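PDB 2QKP: hemerythrin-like domain-containing protein from Streptococcus mutans, which is of uncharacterised function, this chain being its C-terminal PAS-like domain, a fold that in related proteins often serves as a sensory or ligand-binding module. Local coordinates for residues A[6-11]-A[15-20]. Residues are numbered along the deposited sequence; the frame is centred on the assembly and turned at random.
Sequences TTQQPF and YLSVEQ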
ATOM      1  N   THR A   6      12.402  -7.716 -14.488  1.00 16.43           N
ATOM      2  CA  THR A   6      12.484  -8.792 -13.497  1.00 17.33           C
ATOM      3  C   THR A   6      13.780  -8.787 -12.695  1.00 17.00           C
ATOM      4  O   THR A   6      13.944  -9.622 -11.754  1.00 18.18           O
ATOM      5  CB  THR A   6      12.247 -10.191 -14.157  1.00 16.61           C
ATOM      6  OG1 THR A   6      13.336 -10.445 -15.051  1.00 20.25           O
ATOM      7  CG2 THR A   6      10.907 -10.176 -14.885  1.00 18.35           C
ATOM      8  N   THR A   7      14.689  -7.859 -13.022  1.00 17.28           N
ATOM      9  CA  THR A   7      15.964  -7.732 -12.293  1.00 17.73           C
ATOM     10  C   THR A   7      15.827  -6.834 -11.068  1.00 18.83           C
ATOM     11  O   THR A   7      15.194  -5.758 -11.135  1.00 19.18           O
ATOM     12  CB  THR A   7      17.112  -7.227 -13.220  1.00 18.93           C
ATOM     13  OG1 THR A   7      17.244  -8.127 -14.341  1.00 17.66           O
ATOM     14  CG2 THR A   7      18.471  -7.117 -12.478  1.00 19.24           C
ATOM     15  N   GLN A   8      16.426  -7.272  -9.961  1.00 18.34           N
ATOM     16  CA  GLN A   8      16.356  -6.507  -8.682  1.00 19.66           C
ATOM     17  C   GLN A   8      16.990  -5.150  -8.790  1.00 18.75           C
ATOM     18  O   GLN A   8      17.994  -4.972  -9.501  1.00 20.12           O
ATOM     19  CB  GLN A   8      17.041  -7.277  -7.550  1.00 19.37           C
ATOM     20  CG  GLN A   8      16.401  -8.608  -7.257  1.00 22.89           C
ATOM     21  CD  GLN A   8      14.946  -8.480  -7.013  1.00 25.46           C
ATOM     22  OE1 GLN A   8      14.520  -7.653  -6.208  1.00 31.43           O
ATOM     23  NE2 GLN A   8      14.148  -9.289  -7.704  1.00 25.79           N
ATOM     24  N   GLN A   9      16.364  -4.166  -8.136  1.00 17.71           N
ATOM     25  CA  GLN A   9      16.947  -2.831  -8.034  1.00 16.96           C
ATOM     26  C   GLN A   9      16.515  -2.199  -6.715  1.00 17.24           C
ATOM     27  O   GLN A   9      15.584  -2.675  -6.093  1.00 15.44           O
ATOM     28  CB  GLN A   9      16.510  -1.941  -9.187  1.00 17.39           C
ATOM     29  CG  GLN A   9      15.001  -1.739  -9.352  1.00 17.91           C
ATOM     30  CD  GLN A   9      14.710  -0.922 -10.578  1.00 17.75           C
ATOM     31  OE1 GLN A   9      15.067   0.260 -10.639  1.00 21.29           O
ATOM     32  NE2 GLN A   9      14.075  -1.533 -11.570  1.00 18.53           N
ATOM     33  N   PRO A  10      17.220  -1.148  -6.272  1.00 17.45           N
ATOM     34  CA  PRO A  10      16.825  -0.613  -4.977  1.00 17.70           C
ATOM     35  C   PRO A  10      15.382  -0.104  -4.937  1.00 17.38           C
ATOM     36  O   PRO A  10      14.916   0.579  -5.866  1.00 17.55           O
ATOM     37  CB  PRO A  10      17.806   0.540  -4.747  1.00 18.27           C
ATOM     38  CG  PRO A  10      18.986   0.179  -5.572  1.00 18.98           C
ATOM     39  CD  PRO A  10      18.437  -0.510  -6.795  1.00 18.22           C
ATOM     40  N   PHE A  11      14.689  -0.455  -3.867  1.00 16.68           N
ATOM     41  CA  PHE A  11      13.368   0.125  -3.569  1.00 16.32           C
ATOM     42  C   PHE A  11      13.348   0.266  -2.063  1.00 16.96           C
ATOM     43  O   PHE A  11      13.731  -0.670  -1.347  1.00 17.44           O
ATOM     44  CB  PHE A  11      12.259  -0.842  -3.975  1.00 16.42           C
ATOM     45  CG  PHE A  11      11.664  -0.603  -5.360  1.00 15.84           C
ATOM     46  CD1 PHE A  11      10.500   0.179  -5.514  1.00 15.33           C
ATOM     47  CD2 PHE A  11      12.235  -1.199  -6.493  1.00 16.01           C
ATOM     48  CE1 PHE A  11       9.909   0.362  -6.806  1.00 16.60           C
ATOM     49  CE2 PHE A  11      11.681  -1.031  -7.748  1.00 17.68           C
ATOM     50  CZ  PHE A  11      10.489  -0.273  -7.914  1.00 16.95           C
ATOM     51  N   TYR A  15      15.436  -4.117  -1.869  1.00 19.47           N
ATOM     52  CA  TYR A  15      15.400  -4.394  -3.302  1.00 20.16           C
ATOM     53  C   TYR A  15      14.121  -5.034  -3.778  1.00 18.45           C
ATOM     54  O   TYR A  15      13.585  -5.906  -3.117  1.00 17.24           O
ATOM     55  CB  TYR A  15      16.556  -5.330  -3.675  1.00 23.25           C
ATOM     56  CG  TYR A  15      17.880  -4.659  -3.505  1.00 27.92           C
ATOM     57  CD1 TYR A  15      18.569  -4.727  -2.296  1.00 31.78           C
ATOM     58  CD2 TYR A  15      18.435  -3.937  -4.552  1.00 30.22           C
ATOM     59  CE1 TYR A  15      19.793  -4.076  -2.141  1.00 33.91           C
ATOM     60  CE2 TYR A  15      19.645  -3.293  -4.407  1.00 34.24           C
ATOM     61  CZ  TYR A  15      20.307  -3.359  -3.204  1.00 31.55           C
ATOM     62  OH  TYR A  15      21.508  -2.712  -3.081  1.00 34.63           O
ATOM     63  N   LEU A  16      13.663  -4.620  -4.960  1.00 16.36           N
ATOM     64  CA  LEU A  16      12.545  -5.283  -5.649  1.00 15.63           C
ATOM     65  C   LEU A  16      12.830  -5.176  -7.134  1.00 14.93           C
ATOM     66  O   LEU A  16      13.503  -4.240  -7.563  1.00 15.41           O
ATOM     67  CB  LEU A  16      11.216  -4.563  -5.412  1.00 15.79           C
ATOM     68  CG  LEU A  16      10.680  -4.546  -3.973  1.00 15.22           C
ATOM     69  CD1 LEU A  16       9.498  -3.597  -3.894  1.00 14.81           C
ATOM     70  CD2 LEU A  16      10.259  -5.932  -3.519  1.00 14.66           C
ATOM     71  N   SER A  17      12.262  -6.090  -7.913  1.00 14.67           N
ATOM     72  CA  SER A  17      12.179  -5.855  -9.364  1.00 15.27           C
ATOM     73  C   SER A  17      10.892  -5.059  -9.596  1.00 15.06           C
ATOM     74  O   SER A  17      10.047  -5.006  -8.731  1.00 14.70           O
ATOM     75  CB  SER A  17      12.101  -7.202 -10.096  1.00 15.20           C
ATOM     76  OG  SER A  17      10.914  -7.884  -9.741  1.00 15.83           O
ATOM     77  N   VAL A  18      10.742  -4.449 -10.768  1.00 14.76           N
ATOM     78  CA  VAL A  18       9.501  -3.836 -11.183  1.00 15.06           C
ATOM     79  C   VAL A  18       8.340  -4.851 -11.115  1.00 15.77           C
ATOM     80  O   VAL A  18       7.263  -4.528 -10.594  1.00 15.24           O
ATOM     81  CB  VAL A  18       9.617  -3.271 -12.643  1.00 14.89           C
ATOM     82  CG1 VAL A  18       8.217  -3.014 -13.235  1.00 13.54           C
ATOM     83  CG2 VAL A  18      10.435  -1.995 -12.650  1.00 16.59           C
ATOM     84  N   GLU A  19       8.580  -6.096 -11.551  1.00 15.90           N
ATOM     85  CA  GLU A  19       7.533  -7.129 -11.498  1.00 18.31           C
ATOM     86  C   GLU A  19       7.069  -7.316 -10.041  1.00 17.41           C
ATOM     87  O   GLU A  19       5.878  -7.371  -9.757  1.00 16.77           O
ATOM     88  CB  GLU A  19       8.075  -8.460 -12.074  1.00 18.02           C
ATOM     89  CG  GLU A  19       7.176  -9.709 -11.854  1.00 21.71           C
ATOM     90  CD  GLU A  19       7.960 -11.067 -11.861  1.00 25.63           C
ATOM     91  OE1 GLU A  19       9.229 -11.102 -11.808  1.00 32.03           O
ATOM     92  OE2 GLU A  19       7.295 -12.134 -11.901  1.00 31.16           O
ATOM     93  N   GLN A  20       8.021  -7.358  -9.119  1.00 16.70           N
ATOM     94  CA  GLN A  20       7.676  -7.559  -7.697  1.00 16.76           C
ATOM     95  C   GLN A  20       6.987  -6.331  -7.075  1.00 16.39           C
ATOM     96  O   GLN A  20       6.049  -6.496  -6.283  1.00 16.32           O
ATOM     97  CB  GLN A  20       8.889  -7.919  -6.876  1.00 18.56           C
ATOM     98  CG  GLN A  20       9.359  -9.380  -7.121  1.00 18.59           C
ATOM     99  CD  GLN A  20      10.708  -9.617  -6.525  1.00 19.41           C
ATOM    100  OE1 GLN A  20      11.544  -8.705  -6.461  1.00 16.59           O
ATOM    101  NE2 GLN A  20      10.944 -10.863  -6.060  1.00 21.64           N
TER
HETATM  102  O   HOH W   1      11.812 -10.456 -10.196  1.00 19.23           O
HETATM  103  O   HOH W   2      13.282  -4.289 -12.364  1.00 16.55           O
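Gln-9 and Leu-16 form the hydrogen-bonded antiparallel pair of a short beta hairpin, with Gln-9 N to Leu-16 O at 2.9 Å and Leu-16 N to Gln-9 O at 3.0 Å. The hairpin, made of strands 9-11 and 14-16, lies near the N-terminus of this chain, the piece of the protein that carries the PAS domain, and runs directly into helix 18-27. Ser-17 is the N-cap: its OG accepts from Gln-20 N, while Ser-17 N donates to Gln-20 OE1 at 3.1 Å, completing a capping box. Gln-8 joins the first strand to this cap. Its chain bends at chi2 (-53°), which turns the amide back across the second strand, and NE2 donates to Gln-20 OE1 at 2.9 Å; the two amide planes stand 63° apart. Gln-42 of the second subunit also donates to Gln-20 OE1, giving that oxygen three donors. Phe-11 and Leu-16 meet at about a right angle, Phe-11 CD2 resting 3.7 Å from Leu-16 CB, and both side chains pack on Ala-21 of the helix. On the exposed side, the Tyr-15 ring reaches Pro-10, with CE2 3.7 Å from Pro-10 CG. Two waters link the segments near the helix start. One joins Thr-6 O, Ser-17 OG and Glu-19 OE1; the other donates to Thr-7 O and accepts from Gln-9 NE2 and from Val-18 N, the latter at 3.0 Å from the water oxygen.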